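Local coordinates for brefeldin A esterase (Bacillus subtilis, PDB 1JKM), which probably hydrolyses the lactone ester of brefeldin A as a serine hydrolase of the alpha/beta hydrolase family, and is a bacterial homologue of human hormone-sensitive lipase, at residues Pro160-Ser163 and Gly164-Cys168; Val172-Val175 and Asp176-Arg179; Trp231-Glu234 and Arg235-Glu239. All blocks are in the same frame, centred on the assembly; numbering follows the deposited sequence.

How the interactions relate
Interactions 1 and 2 lie in series on helix 163-177: interaction 1 forms its first turn, interaction 2 its last, with centres about 18 Å apart. Interaction 1 borders helix 194-208, which follows the central strand 184-192; the bend between them is where this fold normally carries its nucleophilic serine. Interaction 2 packs on the same strand and on strand 80-88. Interaction 3 belongs to helix 233-239, in the excursion between strands 217-221 and 291-296. Its centre is about 29 Å from that of interaction 1 and about 41 Å from that of interaction 2; interactions 2 and 3 lie on opposite sides of the chain's centre. Interaction 3 touches neither; its nearest atoms are about 16 Å from interaction 1.

Interaction 1 of 3, residues Pro160-Ser163 and Gly164-Cys168; sequences PFPS and GVEDC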
loop_
_atom_site.group_PDB
_atom_site.type_symbol
_atom_site.label_atom_id
_atom_site.label_comp_id
_atom_site.label_asym_id
_atom_site.label_seq_id
_atom_site.Cartn_x
_atom_site.Cartn_y
_atom_site.Cartn_z
ATOM N N PRO B 160 -1.050 -32.041 -20.074
ATOM C CA PRO B 160 -2.175 -31.937 -19.161
ATOM C C PRO B 160 -2.069 -32.913 -17.990
ATOM O O PRO B 160 -1.152 -33.702 -17.804
ATOM C CB PRO B 160 -3.357 -32.216 -20.092
ATOM C CG PRO B 160 -2.800 -33.253 -21.028
ATOM C CD PRO B 160 -1.447 -32.680 -21.364
ATOM N N PHE B 161 -2.996 -32.770 -17.048
ATOM C CA PHE B 161 -3.016 -33.578 -15.825
ATOM C C PHE B 161 -3.003 -35.055 -16.253
ATOM O O PHE B 161 -3.799 -35.334 -17.146
ATOM C CB PHE B 161 -4.358 -33.262 -15.170
ATOM C CG PHE B 161 -4.604 -34.095 -13.945
ATOM C CD1 PHE B 161 -4.083 -33.687 -12.723
ATOM C CD2 PHE B 161 -5.323 -35.284 -14.028
ATOM C CE1 PHE B 161 -4.301 -34.442 -11.587
ATOM C CE2 PHE B 161 -5.529 -36.032 -12.879
ATOM C CZ PHE B 161 -5.025 -35.618 -11.665
ATOM N N PRO B 162 -2.151 -35.868 -15.672
ATOM C CA PRO B 162 -1.418 -35.510 -14.459
ATOM C C PRO B 162 0.065 -35.365 -14.512
ATOM O O PRO B 162 0.739 -35.559 -13.484
ATOM C CB PRO B 162 -1.675 -36.783 -13.590
ATOM C CG PRO B 162 -1.398 -37.843 -14.641
ATOM C CD PRO B 162 -2.306 -37.359 -15.752
ATOM N N SER B 163 0.686 -34.928 -15.626
ATOM C CA SER B 163 2.128 -34.893 -15.706
ATOM C C SER B 163 2.822 -34.034 -14.648
ATOM O O SER B 163 3.800 -34.512 -14.099
ATOM C CB SER B 163 2.587 -34.391 -17.098
ATOM O OG SER B 163 1.958 -35.170 -18.106
ATOM N N GLY B 164 2.358 -32.796 -14.398
ATOM C CA GLY B 164 3.076 -32.010 -13.377
ATOM C C GLY B 164 3.025 -32.572 -11.957
ATOM O O GLY B 164 4.043 -32.547 -11.235
ATOM N N VAL B 165 1.851 -33.060 -11.528
ATOM C CA VAL B 165 1.761 -33.586 -10.172
ATOM C C VAL B 165 2.644 -34.815 -10.032
ATOM O O VAL B 165 3.389 -34.961 -9.060
ATOM C CB VAL B 165 0.398 -33.998 -9.589
ATOM C CG1 VAL B 165 -0.153 -32.917 -8.705
ATOM C CG2 VAL B 165 -0.618 -34.457 -10.624
ATOM N N GLU B 166 2.658 -35.677 -11.079
ATOM C CA GLU B 166 3.643 -36.762 -11.024
ATOM C C GLU B 166 5.058 -36.272 -10.919
ATOM O O GLU B 166 5.914 -36.853 -10.225
ATOM C CB GLU B 166 3.443 -37.683 -12.256
ATOM C CG GLU B 166 2.076 -38.331 -12.206
ATOM C CD GLU B 166 1.982 -39.578 -11.347
ATOM O OE1 GLU B 166 2.935 -40.012 -10.676
ATOM O OE2 GLU B 166 0.865 -40.162 -11.379
ATOM N N ASP B 167 5.414 -35.243 -11.699
ATOM C CA ASP B 167 6.772 -34.694 -11.613
ATOM C C ASP B 167 7.097 -34.167 -10.200
ATOM O O ASP B 167 8.200 -34.421 -9.710
ATOM C CB ASP B 167 6.955 -33.587 -12.647
ATOM C CG ASP B 167 7.035 -33.946 -14.106
ATOM O OD1 ASP B 167 7.422 -35.094 -14.424
ATOM O OD2 ASP B 167 6.712 -33.102 -14.986
ATOM N N CYS B 168 6.156 -33.421 -9.600
ATOM C CA CYS B 168 6.360 -32.909 -8.241
ATOM C C CYS B 168 6.465 -34.040 -7.215
ATOM O O CYS B 168 7.359 -34.034 -6.379
ATOM C CB CYS B 168 5.213 -31.954 -7.859
ATOM S SG CYS B 168 5.122 -30.399 -8.823
#
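E166 N donates to P162 O at 3.1 Å, almost straight at 175°, and D167 N to S163 O at 3.0 Å, the first rungs of a helix for which P162 is the N-cap residue. The cis peptide bond before P162 folds the proline back on its predecessor, placing P162 CB 3.8 Å above the plane of the F161 ring, over the ring centre. V165 fills the angle between the two residues with a single methyl: its CG2 lies 3.8 Å from F161 CE1 and 3.9 Å from P162 CB, and, against the carbonyl of the N-cap residue, 3.4 Å from P162 O. E166 brings its CG to 3.3 Å from that same P162 O before its chain bends at chi2 (-83°) and carries the carboxylate to a salt bridge with R209. The carboxylate of D167 is held by N93 through OD1 and by R150 through OD2. V165 and E166 also lean on L198, A201 and L205 of helix 194-208. S163 N closes the turn on P160 O at 3.1 Å; with the cis bond it is close to type VIa and leads into helix 163-177, which joins strands 143-147 and 184-192 of the alpha/beta hydrolase fold.

Interaction 2 of 3, residues Val172-Val175 and Asp176-Arg179; sequences VLWV and DEHR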
loop_
_atom_site.group_PDB
_atom_site.type_symbol
_atom_site.label_atom_id
_atom_site.label_comp_id
_atom_site.label_asym_id
_atom_site.label_seq_id
_atom_site.Cartn_x
_atom_site.Cartn_y
_atom_site.Cartn_z
ATOM N N VAL B 172 9.578 -34.856 -4.636
ATOM C CA VAL B 172 9.421 -34.962 -3.177
ATOM C C VAL B 172 9.977 -36.287 -2.671
ATOM O O VAL B 172 10.760 -36.295 -1.731
ATOM C CB VAL B 172 7.953 -34.760 -2.737
ATOM C CG1 VAL B 172 7.665 -35.239 -1.324
ATOM C CG2 VAL B 172 7.574 -33.278 -2.825
ATOM N N LEU B 173 9.627 -37.404 -3.308
ATOM C CA LEU B 173 10.197 -38.701 -2.930
ATOM C C LEU B 173 11.701 -38.786 -3.066
ATOM O O LEU B 173 12.406 -39.223 -2.143
ATOM C CB LEU B 173 9.559 -39.797 -3.794
ATOM C CG LEU B 173 8.053 -39.976 -3.671
ATOM C CD1 LEU B 173 7.598 -41.139 -4.546
ATOM C CD2 LEU B 173 7.626 -40.185 -2.219
ATOM N N TRP B 174 12.266 -38.218 -4.140
ATOM C CA TRP B 174 13.714 -38.126 -4.233
ATOM C C TRP B 174 14.374 -37.387 -3.091
ATOM O O TRP B 174 15.426 -37.736 -2.537
ATOM C CB TRP B 174 14.087 -37.475 -5.581
ATOM C CG TRP B 174 15.558 -37.543 -5.850
ATOM C CD1 TRP B 174 16.231 -38.545 -6.502
ATOM C CD2 TRP B 174 16.538 -36.568 -5.478
ATOM N NE1 TRP B 174 17.577 -38.242 -6.554
ATOM C CE2 TRP B 174 17.786 -37.031 -5.931
ATOM C CE3 TRP B 174 16.480 -35.345 -4.803
ATOM C CZ2 TRP B 174 18.964 -36.317 -5.726
ATOM C CZ3 TRP B 174 17.649 -34.638 -4.604
ATOM C CH2 TRP B 174 18.879 -35.125 -5.063
ATOM N N VAL B 175 13.792 -36.221 -2.749
ATOM C CA VAL B 175 14.340 -35.406 -1.672
ATOM C C VAL B 175 14.238 -36.171 -0.357
ATOM O O VAL B 175 15.175 -36.152 0.425
ATOM C CB VAL B 175 13.588 -34.047 -1.576
ATOM C CG1 VAL B 175 14.063 -33.227 -0.392
ATOM C CG2 VAL B 175 13.774 -33.244 -2.856
ATOM N N ASP B 176 13.121 -36.836 -0.107
ATOM C CA ASP B 176 12.914 -37.640 1.078
ATOM C C ASP B 176 13.974 -38.744 1.193
ATOM O O ASP B 176 14.668 -38.850 2.207
ATOM C CB ASP B 176 11.522 -38.294 1.005
ATOM C CG ASP B 176 11.304 -39.155 2.239
ATOM O OD1 ASP B 176 11.457 -38.647 3.371
ATOM O OD2 ASP B 176 10.987 -40.344 2.067
ATOM N N GLU B 177 14.270 -39.383 0.046
ATOM C CA GLU B 177 15.328 -40.390 0.034
ATOM C C GLU B 177 16.687 -39.770 0.317
ATOM O O GLU B 177 17.577 -40.482 0.784
ATOM C CB GLU B 177 15.400 -41.180 -1.270
ATOM C CG GLU B 177 14.090 -41.744 -1.784
ATOM C CD GLU B 177 14.093 -41.899 -3.301
ATOM O OE1 GLU B 177 15.202 -41.974 -3.888
ATOM O OE2 GLU B 177 13.000 -41.949 -3.917
ATOM N N HIS B 178 16.899 -38.492 -0.010
ATOM C CA HIS B 178 18.193 -37.857 0.100
ATOM C C HIS B 178 18.270 -36.866 1.255
ATOM O O HIS B 178 19.161 -36.005 1.278
ATOM C CB HIS B 178 18.585 -37.194 -1.241
ATOM C CG HIS B 178 18.763 -38.224 -2.321
ATOM N ND1 HIS B 178 17.705 -38.757 -3.034
ATOM C CD2 HIS B 178 19.886 -38.821 -2.790
ATOM C CE1 HIS B 178 18.173 -39.642 -3.897
ATOM N NE2 HIS B 178 19.481 -39.700 -3.770
ATOM N N ARG B 179 17.430 -37.040 2.277
ATOM C CA ARG B 179 17.601 -36.234 3.498
ATOM C C ARG B 179 19.030 -36.185 4.009
ATOM O O ARG B 179 19.588 -35.086 4.208
ATOM C CB ARG B 179 16.628 -36.647 4.593
ATOM C CG ARG B 179 15.162 -36.333 4.304
ATOM C CD ARG B 179 14.230 -37.019 5.284
ATOM N NE ARG B 179 12.825 -36.895 4.952
ATOM C CZ ARG B 179 11.919 -36.147 5.585
ATOM N NH1 ARG B 179 12.319 -35.433 6.634
ATOM N NH2 ARG B 179 10.652 -36.133 5.183
#
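W174 and H178, one helical turn apart, lie face against face in an offset stack: the imidazole covers the five-membered ring of the indole, centroids 3.8 Å apart and planes at 23°. Between the rings the closest approach is H178 CE1 to W174 NE1, 3.1 Å. W174 reaches this position with CG anti to its backbone N, while H178 takes the rotamer whose CG is anti to the carbonyl carbon (chi1 -65°), so that the imidazole swings back along the helix over the indole. The same swing brings H178 ND1 to W174 O, a hydrogen bond modelled at 2.5 Å, a value so short that its exact length is doubtful. The acceptor lies within 4° of the imidazole plane, so the bond, if real at about this length, and the stack would both restrict the rotation of the ring. H178 N donates to V175 O at 2.9 Å and, weakly, to W174 O, as the helix gives out.

E177 lays its extended chain beside the backbone, CG 3.1 Å from L173 O, and its OE2 makes a weak, long ion pair with R211. On another flank D176 meets R179, whose chain is extended from CG to NE. R179 NE makes a salt bridge to D176 OD1 at 2.7 Å, on the anti side of the carboxylate, and NH2 adds a weak second bond to the same oxygen. D176 OD2 is bridged to R211 and R179 NH1 to D216, which links the charges in a chain.

V172 and V175 face strand 184-192, V175 touching L184 and V187; the side chain of W174 touches E85 and I87 of strand 80-88 and, with V175, packs on L182 of helix 179-182, the short helix that follows directly.

Interaction 3 of 3, residues Trp231-Glu234 and Arg235-Glu239; sequences WDHE and RRLTE
R235 spreads its guanidinium flat on the indole of W231, the planes only 1° apart. R235 CZ stands 3.6 Å from the centroid of the six-membered ring, a cation-pi contact, and CD lies over the five-membered ring as a CH-pi partner at 3.9 Å from its centroid. Extended from CG to NE, the arginine runs obliquely across the ring face. Its edge is used as well: R235 NE bonds E239 OE1 at 3.1 Å in the guanidinium plane, meeting that oxygen from above the carboxylate plane. E239 OE2 is taken by Y278 OH, so the salt bridge is tied to the neighbouring loop.

D232 is the N-cap of helix 233-239, its OD2 accepting R235 N at 3.1 Å; the helix belongs to the excursion after strand 217-221 that in this family probably forms part of the cap over the active site. R236 leaves by another side, bent at chi3 (34°), so that W231 O lies at the guanidinium edge, in its plane, and takes a weak bond of 3.5 Å from R236 NH1, while NH2 bonds L243 O. H233 sets its NE2 3.8 Å from L237 CG, and its side chain also touches V244 of helix 242-245.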
loop_
_atom_site.group_PDB
_atom_site.type_symbol
_atom_site.label_atom_id
_atom_site.label_comp_id
_atom_site.label_asym_id
_atom_site.label_seq_id
_atom_site.Cartn_x
_atom_site.Cartn_y
_atom_site.Cartn_z
ATOM N N TRP B 231 -17.715 -21.021 -13.753
ATOM C CA TRP B 231 -19.067 -21.217 -13.222
ATOM C C TRP B 231 -19.903 -19.946 -13.440
ATOM O O TRP B 231 -19.366 -18.838 -13.490
ATOM C CB TRP B 231 -19.077 -21.595 -11.758
ATOM C CG TRP B 231 -18.396 -22.844 -11.297
ATOM C CD1 TRP B 231 -18.011 -23.926 -12.026
ATOM C CD2 TRP B 231 -18.014 -23.131 -9.937
ATOM N NE1 TRP B 231 -17.415 -24.866 -11.222
ATOM C CE2 TRP B 231 -17.406 -24.402 -9.930
ATOM C CE3 TRP B 231 -18.123 -22.421 -8.729
ATOM C CZ2 TRP B 231 -16.886 -24.977 -8.772
ATOM C CZ3 TRP B 231 -17.636 -23.014 -7.580
ATOM C CH2 TRP B 231 -17.027 -24.270 -7.611
ATOM N N ASP B 232 -21.216 -20.084 -13.594
ATOM C CA ASP B 232 -22.077 -18.942 -13.852
ATOM C C ASP B 232 -22.070 -17.982 -12.664
ATOM O O ASP B 232 -21.661 -18.354 -11.569
ATOM C CB ASP B 232 -23.513 -19.382 -14.151
ATOM C CG ASP B 232 -24.136 -20.132 -12.986
ATOM O OD1 ASP B 232 -23.953 -21.367 -12.898
ATOM O OD2 ASP B 232 -24.799 -19.482 -12.154
ATOM N N HIS B 233 -22.642 -16.802 -12.825
ATOM C CA HIS B 233 -22.582 -15.761 -11.811
ATOM C C HIS B 233 -23.236 -16.227 -10.516
ATOM O O HIS B 233 -22.669 -16.049 -9.435
ATOM C CB HIS B 233 -23.228 -14.474 -12.337
ATOM C CG HIS B 233 -23.275 -13.344 -11.354
ATOM N ND1 HIS B 233 -22.254 -12.421 -11.239
ATOM C CD2 HIS B 233 -24.213 -12.984 -10.442
ATOM C CE1 HIS B 233 -22.557 -11.540 -10.303
ATOM N NE2 HIS B 233 -23.737 -11.857 -9.806
ATOM N N GLU B 234 -24.392 -16.883 -10.606
ATOM C CA GLU B 234 -25.115 -17.270 -9.412
ATOM C C GLU B 234 -24.369 -18.325 -8.615
ATOM O O GLU B 234 -24.462 -18.242 -7.385
ATOM C CB GLU B 234 -26.553 -17.762 -9.670
ATOM C CG GLU B 234 -27.551 -16.740 -9.142
ATOM C CD GLU B 234 -28.655 -17.276 -8.262
ATOM O OE1 GLU B 234 -28.960 -18.491 -8.320
ATOM O OE2 GLU B 234 -29.250 -16.482 -7.490
ATOM N N ARG B 235 -23.695 -19.271 -9.252
ATOM C CA ARG B 235 -22.989 -20.287 -8.465
ATOM C C ARG B 235 -21.784 -19.619 -7.770
ATOM O O ARG B 235 -21.537 -19.864 -6.580
ATOM C CB ARG B 235 -22.479 -21.452 -9.304
ATOM C CG ARG B 235 -21.875 -22.577 -8.466
ATOM C CD ARG B 235 -21.426 -23.774 -9.288
ATOM N NE ARG B 235 -20.771 -24.786 -8.450
ATOM C CZ ARG B 235 -20.336 -25.946 -8.946
ATOM N NH1 ARG B 235 -20.480 -26.214 -10.239
ATOM N NH2 ARG B 235 -19.748 -26.859 -8.185
ATOM N N ARG B 236 -21.086 -18.764 -8.519
ATOM C CA ARG B 236 -19.932 -18.061 -7.906
ATOM C C ARG B 236 -20.376 -17.176 -6.756
ATOM O O ARG B 236 -19.979 -17.432 -5.611
ATOM C CB ARG B 236 -19.160 -17.323 -8.988
ATOM C CG ARG B 236 -18.269 -18.254 -9.800
ATOM C CD ARG B 236 -17.802 -17.649 -11.112
ATOM N NE ARG B 236 -17.589 -16.230 -11.002
ATOM C CZ ARG B 236 -18.064 -15.245 -11.740
ATOM N NH1 ARG B 236 -18.862 -15.458 -12.774
ATOM N NH2 ARG B 236 -17.711 -14.011 -11.403
ATOM N N LEU B 237 -21.400 -16.344 -6.913
ATOM C CA LEU B 237 -22.035 -15.604 -5.839
ATOM C C LEU B 237 -22.371 -16.409 -4.593
ATOM O O LEU B 237 -22.155 -15.942 -3.461
ATOM C CB LEU B 237 -23.319 -14.948 -6.363
ATOM C CG LEU B 237 -23.507 -13.442 -6.318
ATOM C CD1 LEU B 237 -24.976 -13.091 -6.063
ATOM C CD2 LEU B 237 -22.649 -12.725 -5.280
ATOM N N THR B 238 -22.962 -17.595 -4.760
ATOM C CA THR B 238 -23.520 -18.280 -3.587
ATOM C C THR B 238 -22.454 -19.165 -2.953
ATOM O O THR B 238 -22.346 -19.153 -1.730
ATOM C CB THR B 238 -24.797 -19.091 -3.880
ATOM O OG1 THR B 238 -24.498 -20.237 -4.676
ATOM C CG2 THR B 238 -25.782 -18.215 -4.633
ATOM N N GLU B 239 -21.526 -19.692 -3.730
ATOM C CA GLU B 239 -20.587 -20.681 -3.224
ATOM C C GLU B 239 -19.189 -20.106 -2.975
ATOM O O GLU B 239 -18.552 -20.491 -1.995
ATOM C CB GLU B 239 -20.414 -21.834 -4.218
ATOM C CG GLU B 239 -19.544 -22.949 -3.676
ATOM C CD GLU B 239 -19.630 -24.231 -4.488
ATOM O OE1 GLU B 239 -20.538 -24.367 -5.346
ATOM O OE2 GLU B 239 -18.786 -25.114 -4.276
#